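Local coordinates for methylornithine synthase PylB (Methanosarcina barkeri, PDB 3T7V), which catalyses the radical-based isomerisation of L-lysine to (3R)-3-methyl-D-ornithine, a step of pyrrolysine biosynthesis, using a [4Fe-4S] cluster and S-adenosylmethionine, at residues A[43-47]-A[263-267]; A[60-66]-A[108-114]; A[73-77]-A[180-185]. One frame throughout, in Å; residues are numbered along the deposited sequence.

Interaction 1 of 3, residues A[43-47]-A[263-267]; sequences LYSAA and SVLRL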
loop_
_atom_site.group_PDB
_atom_site.type_symbol
_atom_site.label_atom_id
_atom_site.label_comp_id
_atom_site.label_asym_id
_atom_site.label_seq_id
_atom_site.Cartn_x
_atom_site.Cartn_y
_atom_site.Cartn_z
ATOM N N LEU A 43 -21.963 4.372 -5.233
ATOM C CA LEU A 43 -20.992 3.929 -4.184
ATOM C C LEU A 43 -19.734 4.836 -4.230
ATOM O O LEU A 43 -19.314 5.328 -3.149
ATOM C CB LEU A 43 -20.624 2.458 -4.431
ATOM C CG LEU A 43 -19.493 1.940 -3.560
ATOM C CD1 LEU A 43 -19.796 2.101 -2.048
ATOM C CD2 LEU A 43 -19.064 0.527 -3.956
ATOM N N TYR A 44 -19.180 5.069 -5.415
ATOM C CA TYR A 44 -18.011 5.972 -5.517
ATOM C C TYR A 44 -18.325 7.380 -5.023
ATOM O O TYR A 44 -17.582 7.950 -4.307
ATOM C CB TYR A 44 -17.475 6.067 -6.944
ATOM C CG TYR A 44 -17.196 4.723 -7.616
ATOM C CD1 TYR A 44 -16.776 3.582 -6.855
ATOM C CD2 TYR A 44 -17.256 4.578 -9.004
ATOM C CE1 TYR A 44 -16.524 2.367 -7.482
ATOM C CE2 TYR A 44 -16.979 3.387 -9.603
ATOM C CZ TYR A 44 -16.616 2.293 -8.850
ATOM O OH TYR A 44 -16.418 1.124 -9.529
ATOM N N SER A 45 -19.507 7.904 -5.403
ATOM C CA SER A 45 -19.926 9.226 -4.960
ATOM C C SER A 45 -20.044 9.299 -3.443
ATOM O O SER A 45 -19.624 10.288 -2.838
ATOM C CB SER A 45 -21.314 9.562 -5.586
ATOM O OG SER A 45 -21.684 10.851 -5.151
ATOM N N ALA A 46 -20.607 8.263 -2.800
ATOM C CA ALA A 46 -20.693 8.275 -1.348
ATOM C C ALA A 46 -19.299 8.335 -0.701
ATOM O O ALA A 46 -19.048 9.047 0.288
ATOM C CB ALA A 46 -21.490 7.034 -0.836
ATOM N N ALA A 47 -18.419 7.472 -1.208
ATOM C CA ALA A 47 -17.050 7.489 -0.653
ATOM C C ALA A 47 -16.348 8.833 -0.918
ATOM O O ALA A 47 -15.599 9.297 -0.051
ATOM C CB ALA A 47 -16.264 6.330 -1.272
ATOM N N SER A 263 -13.897 2.038 -2.065
ATOM C CA SER A 263 -15.041 2.822 -1.552
ATOM C C SER A 263 -15.558 2.246 -0.246
ATOM O O SER A 263 -15.851 2.992 0.672
ATOM C CB SER A 263 -16.165 2.833 -2.554
ATOM O OG SER A 263 -15.744 3.434 -3.764
ATOM N N VAL A 264 -15.624 0.917 -0.135
ATOM C CA VAL A 264 -16.081 0.324 1.118
ATOM C C VAL A 264 -15.090 0.650 2.243
ATOM O O VAL A 264 -15.489 0.972 3.378
ATOM C CB VAL A 264 -16.229 -1.215 0.929
ATOM C CG1 VAL A 264 -16.451 -1.861 2.276
ATOM C CG2 VAL A 264 -17.463 -1.469 0.034
ATOM N N LEU A 265 -13.767 0.623 1.952
ATOM C CA LEU A 265 -12.789 0.986 3.000
ATOM C C LEU A 265 -12.993 2.421 3.448
ATOM O O LEU A 265 -12.785 2.740 4.624
ATOM C CB LEU A 265 -11.325 0.886 2.430
ATOM C CG LEU A 265 -10.849 -0.594 2.362
ATOM C CD1 LEU A 265 -9.492 -0.625 1.577
ATOM C CD2 LEU A 265 -10.662 -1.233 3.716
ATOM N N ARG A 266 -13.287 3.295 2.492
ATOM C CA ARG A 266 -13.508 4.726 2.896
ATOM C C ARG A 266 -14.750 4.850 3.786
ATOM O O ARG A 266 -14.760 5.679 4.727
ATOM C CB ARG A 266 -13.637 5.597 1.669
ATOM C CG ARG A 266 -13.972 7.084 1.908
ATOM C CD ARG A 266 -12.977 7.738 2.858
ATOM N NE ARG A 266 -11.675 7.853 2.217
ATOM C CZ ARG A 266 -10.527 8.042 2.882
ATOM N NH1 ARG A 266 -10.481 8.137 4.188
ATOM N NH2 ARG A 266 -9.370 8.017 2.205
ATOM N N LEU A 267 -15.732 4.000 3.505
ATOM C CA LEU A 267 -16.946 4.115 4.293
ATOM C C LEU A 267 -16.748 3.473 5.674
ATOM O O LEU A 267 -17.444 3.802 6.605
ATOM C CB LEU A 267 -18.126 3.482 3.519
ATOM C CG LEU A 267 -18.504 4.199 2.198
ATOM C CD1 LEU A 267 -19.595 3.459 1.414
ATOM C CD2 LEU A 267 -18.994 5.602 2.478
#

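Interaction 2 of 3, residues A[60-66]-A[108-114]; sequences FLNCFIY and FHMVDLT. With MD0 (5-amino-D-isoleucine), chain D.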
loop_
_atom_site.group_PDB
_atom_site.type_symbol
_atom_site.label_atom_id
_atom_site.label_comp_id
_atom_site.label_asym_id
_atom_site.label_seq_id
_atom_site.Cartn_x
_atom_site.Cartn_y
_atom_site.Cartn_z
ATOM N N PHE A 60 -2.196 13.168 -0.506
ATOM C CA PHE A 60 -0.834 12.908 -0.030
ATOM C C PHE A 60 -0.079 12.113 -1.100
ATOM O O PHE A 60 -0.715 11.418 -1.917
ATOM C CB PHE A 60 -0.880 12.127 1.303
ATOM C CG PHE A 60 -1.598 12.847 2.400
ATOM C CD1 PHE A 60 -1.112 14.056 2.844
ATOM C CD2 PHE A 60 -2.754 12.321 2.945
ATOM C CE1 PHE A 60 -1.819 14.764 3.860
ATOM C CE2 PHE A 60 -3.417 12.971 4.016
ATOM C CZ PHE A 60 -2.924 14.183 4.427
ATOM N N LEU A 61 1.241 12.227 -1.121
ATOM C CA LEU A 61 2.105 11.652 -2.184
ATOM C C LEU A 61 3.238 10.846 -1.542
ATOM O O LEU A 61 3.998 11.376 -0.717
ATOM C CB LEU A 61 2.702 12.736 -3.051
ATOM C CG LEU A 61 1.694 13.663 -3.681
ATOM C CD1 LEU A 61 2.389 14.882 -4.331
ATOM C CD2 LEU A 61 0.854 12.903 -4.702
ATOM N N ASN A 62 3.364 9.555 -1.891
ATOM C CA ASN A 62 4.379 8.650 -1.252
ATOM C C ASN A 62 5.279 8.123 -2.345
ATOM O O ASN A 62 4.797 7.516 -3.353
ATOM C CB ASN A 62 3.594 7.477 -0.621
ATOM C CG ASN A 62 4.416 6.614 0.339
ATOM O OD1 ASN A 62 5.490 6.955 0.754
ATOM N ND2 ASN A 62 3.786 5.499 0.764
ATOM N N CYS A 63 6.569 8.380 -2.189
ATOM C CA CYS A 63 7.545 7.789 -3.154
ATOM C C CYS A 63 7.869 6.366 -2.785
ATOM O O CYS A 63 7.892 6.021 -1.632
ATOM C CB CYS A 63 8.782 8.600 -3.052
ATOM S SG CYS A 63 10.054 8.194 -4.253
ATOM N N PHE A 64 8.068 5.519 -3.750
ATOM C CA PHE A 64 8.358 4.111 -3.490
ATOM C C PHE A 64 9.782 3.810 -3.905
ATOM O O PHE A 64 10.152 3.944 -5.097
ATOM C CB PHE A 64 7.386 3.297 -4.373
ATOM C CG PHE A 64 7.558 1.802 -4.184
ATOM C CD1 PHE A 64 7.331 1.256 -2.919
ATOM C CD2 PHE A 64 7.950 0.963 -5.220
ATOM C CE1 PHE A 64 7.492 -0.110 -2.670
ATOM C CE2 PHE A 64 8.114 -0.425 -4.981
ATOM C CZ PHE A 64 7.893 -0.931 -3.718
ATOM N N ILE A 65 10.582 3.354 -2.965
ATOM C CA ILE A 65 12.003 2.971 -3.196
ATOM C C ILE A 65 12.190 1.526 -2.836
ATOM O O ILE A 65 12.344 1.159 -1.643
ATOM C CB ILE A 65 12.967 3.836 -2.377
ATOM C CG1 ILE A 65 12.745 5.360 -2.682
ATOM C CG2 ILE A 65 14.430 3.437 -2.708
ATOM C CD1 ILE A 65 13.670 6.229 -1.826
ATOM N N TYR A 66 12.176 0.703 -3.882
ATOM C CA TYR A 66 12.352 -0.759 -3.707
ATOM C C TYR A 66 13.857 -0.976 -3.778
ATOM O O TYR A 66 14.453 -0.987 -4.858
ATOM C CB TYR A 66 11.612 -1.438 -4.864
ATOM C CG TYR A 66 11.300 -2.910 -4.680
ATOM C CD1 TYR A 66 11.729 -3.669 -3.608
ATOM C CD2 TYR A 66 10.550 -3.536 -5.670
ATOM C CE1 TYR A 66 11.358 -4.996 -3.449
ATOM C CE2 TYR A 66 10.191 -4.873 -5.546
ATOM C CZ TYR A 66 10.621 -5.572 -4.443
ATOM O OH TYR A 66 10.234 -6.909 -4.422
ATOM N N PHE A 108 7.185 15.226 -2.179
ATOM C CA PHE A 108 6.646 14.050 -1.461
ATOM C C PHE A 108 6.376 14.307 0.034
ATOM O O PHE A 108 7.045 15.073 0.710
ATOM C CB PHE A 108 7.639 12.861 -1.541
ATOM C CG PHE A 108 7.791 12.346 -2.936
ATOM C CD1 PHE A 108 6.768 11.545 -3.462
ATOM C CD2 PHE A 108 8.958 12.626 -3.694
ATOM C CE1 PHE A 108 6.887 10.999 -4.724
ATOM C CE2 PHE A 108 9.066 12.105 -4.985
ATOM C CZ PHE A 108 8.041 11.288 -5.489
ATOM N N HIS A 109 5.299 13.674 0.516
ATOM C CA HIS A 109 4.989 13.664 1.954
ATOM C C HIS A 109 5.645 12.563 2.733
ATOM O O HIS A 109 5.872 12.717 3.938
ATOM C CB HIS A 109 3.454 13.560 2.196
ATOM C CG HIS A 109 2.707 14.671 1.556
ATOM N ND1 HIS A 109 2.195 14.554 0.295
ATOM C CD2 HIS A 109 2.431 15.946 1.984
ATOM C CE1 HIS A 109 1.652 15.729 -0.072
ATOM N NE2 HIS A 109 1.787 16.579 0.965
ATOM N N MET A 110 6.075 11.498 2.045
ATOM C CA MET A 110 6.611 10.330 2.719
ATOM C C MET A 110 7.386 9.561 1.672
ATOM O O MET A 110 7.112 9.694 0.437
ATOM C CB MET A 110 5.462 9.478 3.271
ATOM C CG MET A 110 6.007 8.227 4.081
ATOM S SD MET A 110 4.791 7.598 5.274
ATOM C CE MET A 110 3.511 7.142 4.138
ATOM N N VAL A 111 8.365 8.766 2.110
ATOM C CA VAL A 111 9.057 7.791 1.229
ATOM C C VAL A 111 8.880 6.406 1.816
ATOM O O VAL A 111 8.971 6.258 3.043
ATOM C CB VAL A 111 10.537 8.151 1.062
ATOM C CG1 VAL A 111 10.709 9.468 0.380
ATOM C CG2 VAL A 111 11.303 8.141 2.374
ATOM N N ASP A 112 8.566 5.444 0.960
ATOM C CA ASP A 112 8.438 4.002 1.369
ATOM C C ASP A 112 9.637 3.175 0.999
ATOM O O ASP A 112 9.889 3.039 -0.227
ATOM C CB ASP A 112 7.127 3.454 0.786
ATOM C CG ASP A 112 6.872 2.015 1.056
ATOM O OD1 ASP A 112 7.628 1.320 1.795
ATOM O OD2 ASP A 112 5.827 1.493 0.524
ATOM N N LEU A 113 10.448 2.810 1.974
ATOM C CA LEU A 113 11.698 2.024 1.710
ATOM C C LEU A 113 11.260 0.548 1.833
ATOM O O LEU A 113 10.869 0.080 2.917
ATOM C CB LEU A 113 12.747 2.311 2.809
ATOM C CG LEU A 113 13.184 3.761 2.892
ATOM C CD1 LEU A 113 14.107 3.895 4.085
ATOM C CD2 LEU A 113 13.795 4.152 1.560
ATOM N N THR A 114 11.254 -0.146 0.698
ATOM C CA THR A 114 10.735 -1.497 0.613
ATOM C C THR A 114 11.810 -2.460 0.160
ATOM O O THR A 114 12.658 -2.147 -0.702
ATOM C CB THR A 114 9.571 -1.514 -0.414
ATOM O OG1 THR A 114 8.472 -0.781 0.140
ATOM C CG2 THR A 114 9.031 -2.971 -0.680
HETATM C C MD0 D . 2.640 0.422 -3.764
HETATM N N MD0 D . 4.311 -0.596 -5.201
HETATM O O MD0 D . 2.402 1.324 -2.934
HETATM C CA MD0 D . 4.020 -0.149 -3.843
HETATM C CB MD0 D . 4.176 -1.334 -2.843
HETATM C CD MD0 D . 4.668 -1.665 -0.325
HETATM N NE MD0 D . 4.540 -1.026 0.978
HETATM C CG MD0 D . 4.059 -0.767 -1.398
HETATM C CG2 MD0 D . 3.144 -2.473 -3.042
HETATM O OXT MD0 D . 1.785 -0.029 -4.536
#

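Interaction 3 of 3, residues A[73-77]-A[180-185]; sequences NQCSF and KLRVGQ. With SAM (S-adenosylmethionine), chain C; SF4 (iron/sulfur cluster), chain B.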
loop_
_atom_site.group_PDB
_atom_site.type_symbol
_atom_site.label_atom_id
_atom_site.label_comp_id
_atom_site.label_asym_id
_atom_site.label_seq_id
_atom_site.Cartn_x
_atom_site.Cartn_y
_atom_site.Cartn_z
ATOM N N ASN A 73 11.517 -15.531 1.027
ATOM C CA ASN A 73 10.153 -16.118 1.207
ATOM C C ASN A 73 9.602 -16.634 -0.140
ATOM O O ASN A 73 10.177 -16.374 -1.224
ATOM C CB ASN A 73 9.178 -15.072 1.778
ATOM C CG ASN A 73 9.279 -14.897 3.271
ATOM O OD1 ASN A 73 8.629 -13.918 3.817
ATOM N ND2 ASN A 73 9.919 -15.818 3.947
ATOM N N GLN A 74 8.502 -17.361 -0.045
ATOM C CA GLN A 74 7.985 -18.111 -1.211
ATOM C C GLN A 74 6.518 -17.814 -1.442
ATOM O O GLN A 74 5.674 -18.699 -1.705
ATOM C CB GLN A 74 8.338 -19.624 -1.203
ATOM C CG GLN A 74 7.828 -20.275 -0.015
ATOM C CD GLN A 74 8.237 -21.771 -0.036
ATOM O OE1 GLN A 74 7.930 -22.521 -0.986
ATOM N NE2 GLN A 74 9.080 -22.107 0.893
ATOM N N CYS A 75 6.139 -16.547 -1.317
ATOM C CA CYS A 75 4.758 -16.181 -1.601
ATOM C C CYS A 75 4.319 -16.613 -2.993
ATOM O O CYS A 75 4.982 -16.378 -3.983
ATOM C CB CYS A 75 4.558 -14.695 -1.429
ATOM S SG CYS A 75 4.942 -14.063 0.217
ATOM N N SER A 76 3.117 -17.206 -3.040
ATOM C CA SER A 76 2.683 -17.817 -4.324
ATOM C C SER A 76 2.301 -16.791 -5.397
ATOM O O SER A 76 2.245 -17.100 -6.566
ATOM C CB SER A 76 1.587 -18.813 -4.079
ATOM O OG SER A 76 0.535 -18.141 -3.496
ATOM N N PHE A 77 2.003 -15.591 -4.943
ATOM C CA PHE A 77 1.479 -14.511 -5.800
ATOM C C PHE A 77 2.596 -13.563 -6.318
ATOM O O PHE A 77 2.329 -12.736 -7.213
ATOM C CB PHE A 77 0.423 -13.648 -5.024
ATOM C CG PHE A 77 0.902 -13.138 -3.715
ATOM C CD1 PHE A 77 1.590 -11.904 -3.625
ATOM C CD2 PHE A 77 0.702 -13.890 -2.552
ATOM C CE1 PHE A 77 2.064 -11.482 -2.385
ATOM C CE2 PHE A 77 1.070 -13.414 -1.300
ATOM C CZ PHE A 77 1.816 -12.211 -1.225
ATOM N N LYS A 180 -2.254 -20.398 1.565
ATOM C CA LYS A 180 -1.925 -20.651 0.159
ATOM C C LYS A 180 -1.176 -19.526 -0.497
ATOM O O LYS A 180 -0.615 -19.713 -1.590
ATOM C CB LYS A 180 -3.264 -20.812 -0.690
ATOM C CG LYS A 180 -4.172 -21.922 -0.173
ATOM C CD LYS A 180 -5.451 -22.054 -1.101
ATOM C CE LYS A 180 -6.554 -22.888 -0.578
ATOM N NZ LYS A 180 -7.315 -22.886 -1.853
ATOM N N LEU A 181 -1.235 -18.346 0.138
ATOM C CA LEU A 181 -0.626 -17.117 -0.396
ATOM C C LEU A 181 0.736 -16.853 0.246
ATOM O O LEU A 181 1.771 -16.934 -0.429
ATOM C CB LEU A 181 -1.569 -15.903 -0.179
ATOM C CG LEU A 181 -2.913 -15.998 -0.928
ATOM C CD1 LEU A 181 -3.775 -14.761 -0.612
ATOM C CD2 LEU A 181 -2.716 -16.280 -2.418
ATOM N N ARG A 182 0.735 -16.550 1.527
ATOM C CA ARG A 182 1.997 -16.298 2.273
ATOM C C ARG A 182 2.515 -17.619 2.798
ATOM O O ARG A 182 2.508 -17.890 4.023
ATOM C CB ARG A 182 1.814 -15.243 3.375
ATOM C CG ARG A 182 1.797 -13.843 2.692
ATOM C CD ARG A 182 1.957 -12.724 3.735
ATOM N NE ARG A 182 2.180 -11.434 3.062
ATOM C CZ ARG A 182 3.364 -11.074 2.553
ATOM N NH1 ARG A 182 4.476 -11.716 2.864
ATOM N NH2 ARG A 182 3.478 -9.954 1.873
ATOM N N VAL A 183 3.001 -18.423 1.864
ATOM C CA VAL A 183 3.374 -19.834 2.166
ATOM C C VAL A 183 4.460 -19.871 3.223
ATOM O O VAL A 183 5.526 -19.239 3.102
ATOM C CB VAL A 183 3.861 -20.511 0.865
ATOM C CG1 VAL A 183 4.302 -21.921 1.219
ATOM C CG2 VAL A 183 2.714 -20.522 -0.125
ATOM N N GLY A 184 4.183 -20.648 4.268
ATOM C CA GLY A 184 5.209 -20.892 5.305
ATOM C C GLY A 184 5.339 -19.770 6.343
ATOM O O GLY A 184 6.199 -19.837 7.246
ATOM N N GLN A 185 4.513 -18.713 6.206
ATOM C CA GLN A 185 4.611 -17.599 7.118
ATOM C C GLN A 185 3.511 -17.689 8.178
ATOM O O GLN A 185 2.401 -18.116 7.847
ATOM C CB GLN A 185 4.439 -16.274 6.320
ATOM C CG GLN A 185 5.672 -16.117 5.454
ATOM C CD GLN A 185 5.371 -15.144 4.351
ATOM O OE1 GLN A 185 4.923 -14.028 4.619
ATOM N NE2 GLN A 185 5.538 -15.603 3.091
HETATM N N SAM C . 8.561 -8.300 1.276
HETATM C CA SAM C . 7.813 -7.506 2.132
HETATM C C SAM C . 6.458 -8.012 2.425
HETATM O O SAM C . 6.034 -9.031 1.842
HETATM O OXT SAM C . 5.816 -7.434 3.371
HETATM C CB SAM C . 7.342 -6.379 1.530
HETATM C CG SAM C . 6.821 -6.377 0.150
HETATM S SD SAM C . 5.128 -5.656 0.036
HETATM C CE SAM C . 5.437 -4.224 -0.960
HETATM C "C5'" SAM C . 4.376 -6.742 -1.157
HETATM C "C4'" SAM C . 3.042 -6.777 -1.049
HETATM O "O4'" SAM C . 2.978 -6.288 -2.533
HETATM C "C3'" SAM C . 2.471 -7.939 -0.751
HETATM O "O3'" SAM C . 2.108 -7.498 0.564
HETATM C "C2'" SAM C . 1.274 -7.656 -1.669
HETATM O "O2'" SAM C . 0.131 -7.051 -0.980
HETATM C "C1'" SAM C . 1.693 -6.811 -2.885
HETATM N N9 SAM C . 1.957 -7.713 -4.066
HETATM C C8 SAM C . 2.968 -8.607 -4.284
HETATM N N7 SAM C . 2.767 -9.218 -5.443
HETATM C C5 SAM C . 1.614 -8.703 -5.990
HETATM C C6 SAM C . 0.885 -9.020 -7.147
HETATM N N6 SAM C . 1.273 -9.961 -8.009
HETATM N N1 SAM C . -0.208 -8.295 -7.430
HETATM C C2 SAM C . -0.663 -7.328 -6.580
HETATM N N3 SAM C . -0.049 -7.075 -5.398
HETATM C C4 SAM C . 1.107 -7.761 -5.132
HETATM FE FE1 SF4 B . 7.285 -9.694 0.180
HETATM FE FE2 SF4 B . 9.020 -11.727 -0.618
HETATM FE FE3 SF4 B . 7.179 -10.916 -2.372
HETATM FE FE4 SF4 B . 6.434 -12.332 -0.269
HETATM S S1 SF4 B . 7.802 -13.076 -1.910
HETATM S S2 SF4 B . 5.441 -10.434 -1.023
HETATM S S3 SF4 B . 7.821 -11.648 1.359
HETATM S S4 SF4 B . 8.874 -9.677 -1.609
HETATM O O HOH W 1 7.662 -18.017 2.639
#

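Interaction 1 of 3, residues A[43-47]-A[263-267]
Leu43, Tyr44 and Ala47 gather round Ser263, and most of what passes between these two helices is apolar contact. CB of Ser263 meets CG of Leu43 at 3.6 Å, while the methyl of Ala47 rests against the Ser263 backbone, its CB 3.7 Å from Ser263 CA. A second apolar group forms round Leu267. Its CD1 touches Leu43 CD1 at 3.7 Å, the two side chains crossing at a slant, and its CD2 faces the turn formed by Ala46 and Ala47, 4.1 Å from Ala47 CA. Leu43 reaches both partners because its CG is swung opposite the backbone nitrogen (chi1 172°), which carries the branched end across to the other helix.

The small side chains of Ala47 and Ser263 allow their backbones to come close: CA of Ala47 lies 5.2 Å from CA of Ser263, and the axes of the two short segments approach to 8.9 Å at a crossing angle of 37°. Helix 258-268 belongs to the helical layer of the TIM barrel, between strands 233-238 and 275-277. Helix 37-55, which leads into strand 58-68, packs against it, and Leu31 of helix 25-32 touches both Leu43 and Leu267.

No hydrogen bond links the two segments. Ser263 OG lies at the edge of the Tyr44 ring, 3.3 Å from CD1; its hydrogen bond is to Ala292 O, with a weak one to Leu259 O. Arg266 contributes its aliphatic part, CG lying 3.4 Å from Ala47 O. The chain bends at chi2 and again at chi3, and its polar end turns to backbone carbonyls beyond the two segments: NH1 bonds Arg272 O and Pro270 O, and NE bonds Gly293 O.

Interaction 2 of 3, residues A[60-66]-A[108-114]
Asp112 N gives Cys63 O a hydrogen bond of 2.7 Å, and Asp112 O receives Ile65 N at 2.8 Å. These join the first two parallel strands of the TIM barrel; Cys63 N to Met110 O and Thr114 N to Ile65 O continue the ladder. At its start the imidazole of His109 takes a backbone partner: ND1 accepts Leu61 N at 2.9 Å, the donor tilted out of the ring plane, while NE2 bonds Ala339 O.

The face bearing Phe64, Asp112 and Thr114 lines the pocket of the bound product. Asp112 OD2 accepts the ligand amine NE at 2.9 Å; OD1 takes Ser146 OG and, weakly, Thr114 OG1. Phe64, its CG opposite the backbone nitrogen (chi1 -179°), lies alongside Asp112 and presents one face to ligand CA, 3.6 Å above the ring plane and toward its rim.

Packing farther out is largely aromatic. The edge of Phe60 points at the face of His109, a T-shaped pair with planes at 84°. On the face opposite Phe64 and Asp112, CB of Cys63 lies over the Phe108 ring, 3.5 Å from its centroid, and SG of Cys63 lies over the same ring face, 4.2 Å from that centroid.

Interaction 3 of 3, residues A[73-77]-A[180-185]
The cluster-binding loop of the radical SAM fold, with cysteines spaced CX3CX2C at Cys71, Cys75 and Cys78, here meets the turn after helix 175-181. Cys75 SG binds the cluster iron FE4 at 2.3 Å and also accepts a nearly straight hydrogen bond from Gln185 NE2, 3.3 Å away and in the plane of the Gln185 amide. OE1 of the same amide takes Arg182 NH1 on a lone pair at 2.9 Å, so one flat group spans the cysteine and the arginine, and the Asn73 amide stacks on it. Were Gln185 replaced by an alanine, Cys75 SG would probably lose this donor and Arg182 NH1 its amide acceptor, leaving the guanidinium to its bonds with SAM and Glu171.

The backbones are joined by Ser76, whose N bonds Leu181 O at 3.0 Å. With OG tucked between its own N and carbonyl carbon (chi1 60°), the hydroxyl donates to Lys180 O at 2.7 Å. Phe77 brings CZ over one face of the guanidinium, the planes 75° apart, and sets its ring edge against the adenine of SAM.

Arg182 NH2 bonds the SAM carboxylate O at 2.7 Å and is paired with Glu171. That same oxygen, with the SAM amine, chelates FE1, the cluster's remaining iron. The arginine is therefore likely to steady the carboxylate at the metal, and the N-H on Cys75 SG to draw some electron density from that cluster ligand.

How the interactions relate
From the N terminus, the chain first passes through 43-47, whose partner, 263-267, comes more than two hundred residues later; interaction 1 thus closes a loop that holds both other contacts. Helix 37-55 then runs directly into strand 58-68, where interaction 2 begins. Before its partner strand is reached, the chain lays down the cluster loop 73-77, and only after 108-114 does it arrive at 180-185. Interactions 2 and 3 therefore cross, each having one segment inside the other's loop. Interaction 1 joins the helix before the first strand to a helix of the barrel's outer layer, interaction 2 two barrel strands beside the substrate pocket, and interaction 3 the cofactor loops, its centre about 25 Å from that of interaction 2.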